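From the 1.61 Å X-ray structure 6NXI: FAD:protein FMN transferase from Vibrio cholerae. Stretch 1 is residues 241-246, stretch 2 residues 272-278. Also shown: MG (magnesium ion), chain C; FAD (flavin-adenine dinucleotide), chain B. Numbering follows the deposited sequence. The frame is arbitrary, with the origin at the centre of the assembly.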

# COMPACT_ATOMS: atom_id res chain seq x y z
N HIS A 241 -12.32 0.03 -4.16
CA HIS A 241 -11.91 -0.43 -2.81
C HIS A 241 -11.31 0.69 -1.96
O HIS A 241 -11.09 0.42 -0.79
CB HIS A 241 -10.90 -1.56 -2.93
CG HIS A 241 -9.63 -1.16 -3.60
ND1 HIS A 241 -8.43 -1.55 -3.11
CD2 HIS A 241 -9.37 -0.47 -4.74
CE1 HIS A 241 -7.47 -1.10 -3.91
NE2 HIS A 241 -8.01 -0.42 -4.91
N ILE A 242 -11.09 1.89 -2.51
CA ILE A 242 -10.53 3.03 -1.73
C ILE A 242 -11.67 3.83 -1.15
O ILE A 242 -12.49 4.37 -1.90
CB ILE A 242 -9.55 3.84 -2.60
CG1 ILE A 242 -8.33 2.97 -2.97
CG2 ILE A 242 -9.12 5.10 -1.89
CD1 ILE A 242 -7.49 3.59 -4.07
N ILE A 243 -11.76 3.87 0.17
CA ILE A 243 -12.90 4.49 0.91
C ILE A 243 -12.49 5.90 1.37
O ILE A 243 -11.38 6.10 1.89
CB ILE A 243 -13.30 3.58 2.09
CG1 ILE A 243 -13.56 2.13 1.63
CG2 ILE A 243 -14.48 4.20 2.86
CD1 ILE A 243 -14.63 2.00 0.54
N ASP A 244 -13.40 6.85 1.25
CA ASP A 244 -13.22 8.21 1.81
C ASP A 244 -13.73 8.16 3.25
O ASP A 244 -14.92 7.95 3.48
CB ASP A 244 -13.95 9.24 0.95
CG ASP A 244 -13.74 10.66 1.42
OD1 ASP A 244 -13.43 10.86 2.62
OD2 ASP A 244 -13.98 11.56 0.58
N PRO A 245 -12.86 8.29 4.25
CA PRO A 245 -13.29 8.16 5.64
C PRO A 245 -14.37 9.17 6.04
O PRO A 245 -15.11 8.86 6.96
CB PRO A 245 -11.98 8.39 6.43
CG PRO A 245 -10.94 7.91 5.47
CD PRO A 245 -11.39 8.49 4.14
N THR A 246 -14.45 10.30 5.34
CA THR A 246 -15.38 11.41 5.68
C THR A 246 -16.79 11.05 5.22
O THR A 246 -17.76 11.34 5.98
CB THR A 246 -14.87 12.75 5.14
OG1 THR A 246 -14.93 12.81 3.71
CG2 THR A 246 -13.44 13.04 5.57
N ALA A 272 0.51 6.72 -1.18
CA ALA A 272 -0.18 6.71 -2.48
C ALA A 272 -1.69 6.67 -2.22
O ALA A 272 -2.43 7.42 -2.88
CB ALA A 272 0.32 5.55 -3.30
N THR A 273 -2.15 5.82 -1.29
CA THR A 273 -3.61 5.70 -1.05
C THR A 273 -4.09 7.01 -0.39
O THR A 273 -5.16 7.54 -0.73
CB THR A 273 -3.91 4.45 -0.20
OG1 THR A 273 -3.31 3.26 -0.78
CG2 THR A 273 -5.41 4.30 -0.08
N GLY A 274 -3.36 7.49 0.62
CA GLY A 274 -3.75 8.68 1.37
C GLY A 274 -3.86 9.89 0.49
O GLY A 274 -4.91 10.59 0.54
N LEU A 275 -2.87 10.13 -0.36
CA LEU A 275 -2.90 11.30 -1.25
C LEU A 275 -4.05 11.13 -2.27
O LEU A 275 -4.74 12.14 -2.59
CB LEU A 275 -1.54 11.50 -1.91
CG LEU A 275 -0.38 11.77 -0.96
CD1 LEU A 275 0.90 11.94 -1.77
CD2 LEU A 275 -0.59 13.00 -0.10
N MET A 276 -4.32 9.92 -2.75
CA MET A 276 -5.48 9.68 -3.67
C MET A 276 -6.80 10.13 -3.02
O MET A 276 -7.60 10.83 -3.68
CB MET A 276 -5.54 8.21 -4.07
CG MET A 276 -6.67 7.92 -5.02
SD MET A 276 -6.09 6.63 -6.18
CE MET A 276 -7.64 6.48 -7.07
N VAL A 277 -7.02 9.79 -1.76
CA VAL A 277 -8.26 10.13 -1.01
C VAL A 277 -8.30 11.65 -0.81
O VAL A 277 -9.41 12.25 -0.86
CB VAL A 277 -8.37 9.36 0.31
CG1 VAL A 277 -9.51 9.87 1.16
CG2 VAL A 277 -8.47 7.85 0.11
N MET A 278 -7.14 12.30 -0.61
CA MET A 278 -7.10 13.78 -0.39
C MET A 278 -7.54 14.53 -1.65
O MET A 278 -8.16 15.61 -1.51
CB MET A 278 -5.69 14.25 -0.00
CG MET A 278 -5.26 13.77 1.34
SD MET A 278 -3.64 14.51 1.79
CE MET A 278 -4.18 16.04 2.54
MG MG C . -1.57 1.89 -0.02
PA FAD B . -4.13 0.35 -1.80
O1A FAD B . -4.62 1.35 -2.78
O2A FAD B . -2.70 0.33 -1.41
O5B FAD B . -5.00 0.43 -0.46
C5B FAD B . -6.40 0.09 -0.63
C4B FAD B . -6.86 -0.87 0.44
O4B FAD B . -6.73 -0.31 1.77
C3B FAD B . -8.34 -1.23 0.28
O3B FAD B . -8.47 -2.41 -0.51
C2B FAD B . -8.82 -1.40 1.73
O2B FAD B . -8.51 -2.68 2.22
C1B FAD B . -7.98 -0.35 2.46
N9A FAD B . -8.50 1.00 2.48
C8A FAD B . -9.51 1.56 1.69
N7A FAD B . -9.63 2.85 1.90
C5A FAD B . -8.73 3.17 2.89
C6A FAD B . -8.43 4.37 3.54
N6A FAD B . -8.98 5.56 3.24
N1A FAD B . -7.43 4.33 4.45
C2A FAD B . -6.86 3.15 4.74
N3A FAD B . -7.06 1.94 4.18
C4A FAD B . -8.03 2.03 3.25
N1 FAD B . -6.66 -10.37 -0.29
C2 FAD B . -7.32 -11.58 -0.39
O2 FAD B . -8.22 -11.73 -1.24
N3 FAD B . -6.99 -12.64 0.39
C4 FAD B . -6.01 -12.57 1.34
O4 FAD B . -5.76 -13.53 2.06
C4X FAD B . -5.32 -11.32 1.50
N5 FAD B . -4.38 -11.22 2.42
C5X FAD B . -3.73 -10.01 2.55
C6 FAD B . -2.74 -9.87 3.54
C7 FAD B . -2.04 -8.70 3.75
C7M FAD B . -0.99 -8.63 4.83
C8 FAD B . -2.33 -7.60 2.91
C8M FAD B . -1.62 -6.28 3.08
C9 FAD B . -3.31 -7.72 1.92
C9A FAD B . -4.02 -8.91 1.71
N10 FAD B . -5.03 -9.06 0.76
C10 FAD B . -5.71 -10.26 0.61
C1' FAD B . -5.32 -7.96 -0.19
C2' FAD B . -6.13 -6.85 0.39
O2' FAD B . -7.43 -7.31 0.75
C3' FAD B . -6.28 -5.74 -0.67
O3' FAD B . -6.98 -6.17 -1.81
C4' FAD B . -4.96 -5.20 -1.20
O4' FAD B . -4.03 -5.11 -0.14
C5' FAD B . -5.15 -3.90 -1.95
O5' FAD B . -3.83 -3.36 -2.24
P FAD B . -3.70 -2.15 -3.25
O1P FAD B . -4.51 -2.36 -4.45
O2P FAD B . -2.21 -1.93 -3.28
O3P FAD B . -4.47 -1.07 -2.38

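Residues 272-278 form part of a helix that begins earlier in the chain, and residues 241-246 run past it without regular helix or strand, extended from Ile242 to Asp244. The helical repeat is carried by the backbone bonds from Met276 N to Ala272 O (3.1 Å), Val277 N to Thr273 O (3.1 Å) and Met278 N to Gly274 O (3.0 Å), so Thr273, Met276 and Val277 fall on the side of the helix that meets the loop. The backbones are closer at the later end of the contact: the CA atoms of Ile242 and Thr273 lie 7.4 Å apart, those of Asp244 and Val277 only 6.0 Å. No hydrogen bond crosses between the stretches, and the 253 Å² they bury together is essentially a matter of shape.

The main bump on the loop is Ile242, whose CA-to-CB bond points toward the helix. Its side chain enters the hollow bounded by Thr273, Met276 and Val277; Met276 and Val277 follow Thr273 by three and four positions, about one turn, and so share its side of the helix. With chi1 at m and chi2 at t, the longer branch extends until Ile242 CD1 rests 4.0 Å from Met276 SD, a soft, polarizable atom well suited to an aliphatic partner. The Ile242 CG2 methyl touches two methyls of the helix, 3.5 Å from Val277 CG2 and 4.2 Å from Thr273 CG2. Thr273 thus offers carbon to the isoleucine while its hydroxyl oxygen binds the magnesium ion.

Val277 is the reciprocal bump. Its CA-to-CB bond too points toward the opposing stretch, and its two methyls divide the loop between them. Val277 CG2 meets Ile242 and lies 3.8 Å from Ile243 O, whereas Val277 CG1 reaches further along the chain, 3.8 Å from Pro245 CD and 4.1 Å from Asp244 CA. The valine therefore fits against the loop backbone as well as its side chains, in keeping with the close approach here. The CA-to-CB bond of Ile243 points away, leaving main chain to face the helix. The CA-to-CB bond of Asp244 points sideways, and Asp244 OD1 accepts hydrogen bonds from Thr246 N (3.0 Å) and Thr246 OG1 (2.7 Å), which tie the end of the stretch to itself.

The FAD borders this apolar contact. The peptide edge of Ile243 reads the adenine through two hydrogen bonds, Ile243 N to FAD N7A at 2.9 Å and FAD N6A to Ile243 O at 2.8 Å, while Val277 CG2 lies 3.9 Å from FAD N6A. The same methyl thus touches both the loop and the base. At the start of the stretch, His241 ND1 and FAD O3B share a hydrogen bond of 2.7 Å, with the ribose hydroxyl near the plane of the ring at its edge. On the helix, Thr273 OG1 binds the magnesium ion MG at 2.3 Å, and FAD O2A binds the same MG at 2.4 Å; three further ligands come from elsewhere in the structure. Loop and helix, joined directly by apolar packing, are also bridged by the FAD.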